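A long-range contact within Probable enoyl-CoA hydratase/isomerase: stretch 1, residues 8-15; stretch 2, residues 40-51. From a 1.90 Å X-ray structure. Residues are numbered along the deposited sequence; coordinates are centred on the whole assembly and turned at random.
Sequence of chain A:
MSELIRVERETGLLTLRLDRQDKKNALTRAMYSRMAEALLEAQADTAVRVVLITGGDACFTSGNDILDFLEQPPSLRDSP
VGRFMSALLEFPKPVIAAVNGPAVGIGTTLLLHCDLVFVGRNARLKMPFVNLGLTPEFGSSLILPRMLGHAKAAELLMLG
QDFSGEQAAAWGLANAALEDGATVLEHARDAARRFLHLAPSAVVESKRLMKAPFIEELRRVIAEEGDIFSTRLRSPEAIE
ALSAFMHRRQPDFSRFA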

ATOM      1  N   GLU A   8      17.216   4.050  -0.356  1.00 65.57           N
ATOM      2  CA  GLU A   8      18.348   3.946   0.567  1.00 67.29           C
ATOM      3  C   GLU A   8      18.617   2.483   0.927  1.00 69.33           C
ATOM      4  O   GLU A   8      17.857   1.882   1.698  1.00 66.92           O
ATOM      5  CB  GLU A   8      18.066   4.758   1.830  1.00 68.93           C
ATOM      6  CG  GLU A   8      17.894   6.258   1.599  1.00 72.53           C
ATOM      7  CD  GLU A   8      19.166   6.934   1.083  1.00 84.22           C
ATOM      8  OE1 GLU A   8      20.256   6.704   1.666  1.00 86.41           O
ATOM      9  OE2 GLU A   8      19.073   7.689   0.084  1.00 78.85           O
ATOM     10  N   ARG A   9      19.713   1.924   0.395  1.00 69.69           N
ATOM     11  CA  ARG A   9      20.173   0.572   0.707  1.00 66.32           C
ATOM     12  C   ARG A   9      21.119   0.643   1.914  1.00 68.73           C
ATOM     13  O   ARG A   9      22.321   0.961   1.775  1.00 70.58           O
ATOM     14  CB  ARG A   9      20.872  -0.026  -0.504  1.00 62.32           C
ATOM     15  CG  ARG A   9      20.156  -1.110  -1.280  1.00 62.82           C
ATOM     16  CD  ARG A   9      21.127  -1.811  -2.256  1.00 68.25           C
ATOM     17  NE  ARG A   9      20.462  -2.942  -2.924  1.00 68.57           N
ATOM     18  CZ  ARG A   9      19.798  -2.838  -4.085  1.00 70.43           C
ATOM     19  NH1 ARG A   9      19.204  -3.915  -4.616  1.00 67.20           N
ATOM     20  NH2 ARG A   9      19.722  -1.650  -4.722  1.00 69.88           N
ATOM     21  N   GLU A  10      20.575   0.343   3.126  1.00 69.76           N
ATOM     22  CA  GLU A  10      21.427   0.196   4.299  1.00 67.02           C
ATOM     23  C   GLU A  10      21.873  -1.269   4.479  1.00 63.57           C
ATOM     24  O   GLU A  10      21.769  -2.089   3.559  1.00 63.17           O
ATOM     25  CB  GLU A  10      20.691   0.634   5.563  1.00 66.58           C
ATOM     26  CG  GLU A  10      20.620   2.056   5.900  1.00 78.57           C
ATOM     27  CD  GLU A  10      19.729   2.290   7.129  1.00 86.93           C
ATOM     28  OE1 GLU A  10      18.696   3.011   7.005  1.00 83.36           O
ATOM     29  OE2 GLU A  10      20.038   1.743   8.231  1.00 94.16           O
ATOM     30  N   THR A  11      22.218  -1.658   5.723  1.00 68.82           N
ATOM     31  CA  THR A  11      22.733  -2.995   6.034  1.00 69.42           C
ATOM     32  C   THR A  11      21.570  -3.981   6.093  1.00 63.99           C
ATOM     33  O   THR A  11      20.822  -4.005   7.080  1.00 64.77           O
ATOM     34  CB  THR A  11      23.492  -2.995   7.364  1.00 70.62           C
ATOM     35  OG1 THR A  11      22.663  -2.457   8.404  1.00 72.33           O
ATOM     36  CG2 THR A  11      24.791  -2.193   7.287  1.00 70.26           C
ATOM     37  N   GLY A  12      21.442  -4.824   5.061  1.00 58.29           N
ATOM     38  CA  GLY A  12      20.348  -5.782   4.952  1.00 55.66           C
ATOM     39  C   GLY A  12      18.966  -5.190   4.704  1.00 55.03           C
ATOM     40  O   GLY A  12      18.017  -5.950   4.454  1.00 49.32           O
ATOM     41  N   LEU A  13      18.831  -3.865   4.724  1.00 49.43           N
ATOM     42  CA  LEU A  13      17.548  -3.185   4.726  1.00 49.21           C
ATOM     43  C   LEU A  13      17.451  -2.246   3.530  1.00 50.45           C
ATOM     44  O   LEU A  13      18.230  -1.293   3.414  1.00 53.60           O
ATOM     45  CB  LEU A  13      17.381  -2.403   6.031  1.00 48.65           C
ATOM     46  CG  LEU A  13      16.249  -1.402   6.046  1.00 47.15           C
ATOM     47  CD1 LEU A  13      14.912  -2.141   5.998  1.00 42.23           C
ATOM     48  CD2 LEU A  13      16.382  -0.530   7.283  1.00 46.98           C
ATOM     49  N   LEU A  14      16.472  -2.488   2.666  1.00 49.14           N
ATOM     50  CA  LEU A  14      16.184  -1.592   1.553  1.00 50.43           C
ATOM     51  C   LEU A  14      14.998  -0.709   1.917  1.00 45.90           C
ATOM     52  O   LEU A  14      13.950  -1.216   2.308  1.00 42.37           O
ATOM     53  CB  LEU A  14      15.886  -2.384   0.274  1.00 46.89           C
ATOM     54  CG  LEU A  14      15.537  -1.480  -0.911  1.00 51.58           C
ATOM     55  CD1 LEU A  14      16.681  -0.516  -1.262  1.00 55.96           C
ATOM     56  CD2 LEU A  14      15.170  -2.339  -2.088  1.00 49.23           C
ATOM     57  N   THR A  15      15.163   0.601   1.783  1.00 42.40           N
ATOM     58  CA  THR A  15      14.134   1.570   2.117  1.00 49.77           C
ATOM     59  C   THR A  15      13.639   2.289   0.866  1.00 48.89           C
ATOM     60  O   THR A  15      14.414   3.000   0.212  1.00 46.38           O
ATOM     61  CB  THR A  15      14.675   2.585   3.122  1.00 43.69           C
ATOM     62  OG1 THR A  15      15.004   1.914   4.339  1.00 48.36           O
ATOM     63  CG2 THR A  15      13.636   3.662   3.397  1.00 42.58           C
ATOM     64  N   LEU A  40      11.552  -6.018  -7.252  1.00 49.47           N
ATOM     65  CA  LEU A  40      11.911  -7.240  -7.975  1.00 50.39           C
ATOM     66  C   LEU A  40      13.418  -7.484  -7.965  1.00 51.67           C
ATOM     67  O   LEU A  40      13.859  -8.636  -8.017  1.00 56.31           O
ATOM     68  CB  LEU A  40      11.400  -7.184  -9.418  1.00 47.68           C
ATOM     69  CG  LEU A  40       9.887  -7.355  -9.488  1.00 49.69           C
ATOM     70  CD1 LEU A  40       9.343  -6.962 -10.838  1.00 48.85           C
ATOM     71  CD2 LEU A  40       9.486  -8.785  -9.161  1.00 46.23           C
ATOM     72  N   GLU A  41      14.218  -6.427  -7.908  1.00 49.37           N
ATOM     73  CA  GLU A  41      15.658  -6.598  -7.781  1.00 52.63           C
ATOM     74  C   GLU A  41      15.984  -7.122  -6.385  1.00 59.09           C
ATOM     75  O   GLU A  41      16.431  -8.269  -6.227  1.00 59.79           O
ATOM     76  CB  GLU A  41      16.342  -5.259  -8.075  1.00 57.40           C
ATOM     77  CG  GLU A  41      17.878  -5.219  -7.960  1.00 66.10           C
ATOM     78  CD  GLU A  41      18.456  -3.788  -8.139  1.00 74.89           C
ATOM     79  OE1 GLU A  41      18.023  -3.065  -9.074  1.00 72.38           O
ATOM     80  OE2 GLU A  41      19.346  -3.388  -7.344  1.00 78.25           O
ATOM     81  N   ALA A  42      15.699  -6.304  -5.349  1.00 58.59           N
ATOM     82  CA  ALA A  42      15.868  -6.664  -3.940  1.00 57.91           C
ATOM     83  C   ALA A  42      15.392  -8.071  -3.603  1.00 56.93           C
ATOM     84  O   ALA A  42      16.017  -8.759  -2.786  1.00 58.54           O
ATOM     85  CB  ALA A  42      15.123  -5.669  -3.054  1.00 55.48           C
ATOM     86  N   GLN A  43      14.290  -8.498  -4.224  1.00 52.79           N
ATOM     87  CA  GLN A  43      13.836  -9.878  -4.116  1.00 53.27           C
ATOM     88  C   GLN A  43      14.936 -10.871  -4.471  1.00 58.70           C
ATOM     89  O   GLN A  43      15.003 -11.971  -3.905  1.00 60.01           O
ATOM     90  CB  GLN A  43      12.615 -10.055  -5.035  1.00 49.62           C
ATOM     91  CG  GLN A  43      12.210 -11.480  -5.444  1.00 45.15           C
ATOM     92  CD  GLN A  43      10.739 -11.552  -5.868  1.00 44.67           C
ATOM     93  OE1 GLN A  43      10.031 -10.543  -5.856  1.00 44.67           O
ATOM     94  NE2 GLN A  43      10.269 -12.744  -6.204  1.00 44.25           N
ATOM     95  N   ALA A  44      15.769 -10.527  -5.452  1.00 59.84           N
ATOM     96  CA  ALA A  44      16.850 -11.401  -5.879  1.00 62.02           C
ATOM     97  C   ALA A  44      18.170 -11.068  -5.205  1.00 60.00           C
ATOM     98  O   ALA A  44      19.104 -11.874  -5.257  1.00 65.50           O
ATOM     99  CB  ALA A  44      17.009 -11.317  -7.403  1.00 61.34           C
ATOM    100  N   ASP A  45      18.262  -9.911  -4.571  1.00 60.28           N
ATOM    101  CA  ASP A  45      19.506  -9.452  -3.975  1.00 56.59           C
ATOM    102  C   ASP A  45      19.630 -10.045  -2.579  1.00 61.62           C
ATOM    103  O   ASP A  45      19.031  -9.545  -1.618  1.00 55.95           O
ATOM    104  CB  ASP A  45      19.545  -7.933  -3.948  1.00 57.45           C
ATOM    105  CG  ASP A  45      20.862  -7.414  -3.455  1.00 62.66           C
ATOM    106  OD1 ASP A  45      21.824  -8.224  -3.447  1.00 62.46           O
ATOM    107  OD2 ASP A  45      20.933  -6.226  -3.047  1.00 63.91           O
ATOM    108  N   THR A  46      20.435 -11.114  -2.481  1.00 60.58           N
ATOM    109  CA  THR A  46      20.723 -11.773  -1.211  1.00 60.27           C
ATOM    110  C   THR A  46      21.199 -10.790  -0.144  1.00 59.89           C
ATOM    111  O   THR A  46      20.984 -11.015   1.050  1.00 55.25           O
ATOM    112  CB  THR A  46      21.793 -12.853  -1.406  1.00 64.60           C
ATOM    113  OG1 THR A  46      22.944 -12.273  -2.037  1.00 66.62           O
ATOM    114  CG2 THR A  46      21.268 -14.038  -2.249  1.00 63.07           C
ATOM    115  N   ALA A  47      21.868  -9.710  -0.537  1.00 56.54           N
ATOM    116  CA  ALA A  47      22.226  -8.723   0.464  1.00 56.29           C
ATOM    117  C   ALA A  47      20.994  -8.140   1.139  1.00 58.41           C
ATOM    118  O   ALA A  47      21.106  -7.623   2.252  1.00 61.20           O
ATOM    119  CB  ALA A  47      23.048  -7.594  -0.150  1.00 56.76           C
ATOM    120  N   VAL A  48      19.824  -8.195   0.504  1.00 60.53           N
ATOM    121  CA  VAL A  48      18.647  -7.527   1.047  1.00 55.31           C
ATOM    122  C   VAL A  48      17.801  -8.546   1.805  1.00 50.51           C
ATOM    123  O   VAL A  48      17.395  -9.582   1.258  1.00 47.59           O
ATOM    124  CB  VAL A  48      17.828  -6.810  -0.036  1.00 51.33           C
ATOM    125  CG1 VAL A  48      16.696  -6.038   0.624  1.00 52.83           C
ATOM    126  CG2 VAL A  48      18.690  -5.835  -0.797  1.00 51.84           C
ATOM    127  N   ARG A  49      17.549  -8.221   3.077  1.00 50.50           N
ATOM    128  CA  ARG A  49      16.789  -9.029   4.019  1.00 52.03           C
ATOM    129  C   ARG A  49      15.396  -8.475   4.284  1.00 43.77           C
ATOM    130  O   ARG A  49      14.463  -9.254   4.483  1.00 47.31           O
ATOM    131  CB  ARG A  49      17.560  -9.125   5.348  1.00 53.54           C
ATOM    132  CG  ARG A  49      18.883  -9.891   5.216  1.00 53.76           C
ATOM    133  CD  ARG A  49      18.944 -11.060   6.204  1.00 61.13           C
ATOM    134  NE  ARG A  49      17.618 -11.646   6.434  1.00 59.25           N
ATOM    135  CZ  ARG A  49      17.204 -12.127   7.608  1.00 56.51           C
ATOM    136  NH1 ARG A  49      18.027 -12.117   8.652  1.00 57.62           N
ATOM    137  NH2 ARG A  49      15.968 -12.622   7.737  1.00 52.32           N
ATOM    138  N   VAL A  50      15.232  -7.159   4.246  1.00 41.65           N
ATOM    139  CA  VAL A  50      13.981  -6.507   4.619  1.00 42.65           C
ATOM    140  C   VAL A  50      13.799  -5.251   3.771  1.00 39.94           C
ATOM    141  O   VAL A  50      14.755  -4.504   3.522  1.00 41.75           O
ATOM    142  CB  VAL A  50      13.971  -6.160   6.125  1.00 36.34           C
ATOM    143  CG1 VAL A  50      12.667  -5.505   6.527  1.00 35.88           C
ATOM    144  CG2 VAL A  50      14.226  -7.418   6.970  1.00 38.67           C
ATOM    145  N   VAL A  51      12.548  -4.991   3.369  1.00 34.72           N
ATOM    146  CA  VAL A  51      12.188  -3.727   2.747  1.00 35.31           C
ATOM    147  C   VAL A  51      11.316  -2.918   3.691  1.00 34.05           C
ATOM    148  O   VAL A  51      10.379  -3.448   4.300  1.00 32.93           O
ATOM    149  CB  VAL A  51      11.479  -3.952   1.395  1.00 37.08           C
ATOM    150  CG1 VAL A  51      10.828  -2.637   0.891  1.00 33.98           C
ATOM    151  CG2 VAL A  51      12.466  -4.522   0.366  1.00 40.57           C
TER

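The two stretches meet as neighbouring parallel strands, with a short run of backbone hydrogen bonds, apolar packing around Leu 14 and a salt-bridge cluster centred on Arg 9; together they bury 475 Å², both sides summed.

The register is set by two parallel bridges, Leu 13 with Val 50 (CA to CA 4.9 Å) and Leu 14 with Val 51 (CA to CA 4.7 Å). The carbonyl of Gly 12 opens the ladder by accepting twice: Arg 49 N lies 2.7 Å from Gly 12 O, with an N-H...O angle of 156°, and Val 50 N lies 3.0 Å from the same Gly 12 O, at 144°. Leu 14 N then donates to Val 50 O at 2.8 Å and 160°, the straightest of the three. Close CA-H...O contacts accompany them, Leu 13 CA to Val 50 O at 3.3 Å and Val 51 CA to Leu 14 O at 3.1 Å.

Gly 12 suits the turn that leads into the strand. Its phi of 69° by itself favours glycine, and its CA approaches Ala 47 O to 3.4 Å with an angle at H of 178°.

Side chains alternate across the sheet. Leu 13 and Val 50 share one face, where Leu 13 CD1 sits 4.1 Å from Val 50 CG1. Leu 14 and Val 51 occupy the other, with Leu 14 CB 4.0 Å from Val 51 CG2. Leu 14, with chi1 t and chi2 p, also brings CD2 to 3.5 Å from Ala 42 CB, while its CB lies 3.8 Å from Val 48 CG1. The helix thus presents a small methyl to the leucine. All six of these residues are buried, as befits hydrocarbon side chains, which have no polar group that burial would leave without a partner.

Arg 9 supplies the polar part of the contact. Its CA-to-CB bond points sideways, but an extended chain (chi2 and chi3 both t) carries the guanidinium to two acidic residues. Arg 9 NH1 forms salt bridges with Glu 41 OE2 at 2.8 Å and Asp 45 OD2 at 3.3 Å; both oxygens lie at the guanidinium edge, near its plane, where its N-H groups point. Weak hydrogen bonds from Arg 9 NE to Asp 45 OD2 (3.3 Å) and from Arg 9 NH2 to Glu 41 OE2 (3.2 Å) supplement them. Asp 45 has a second role: its OD1 accepts from Ala 47 N at 3.3 Å within the type I turn from Asp 45 to Val 48.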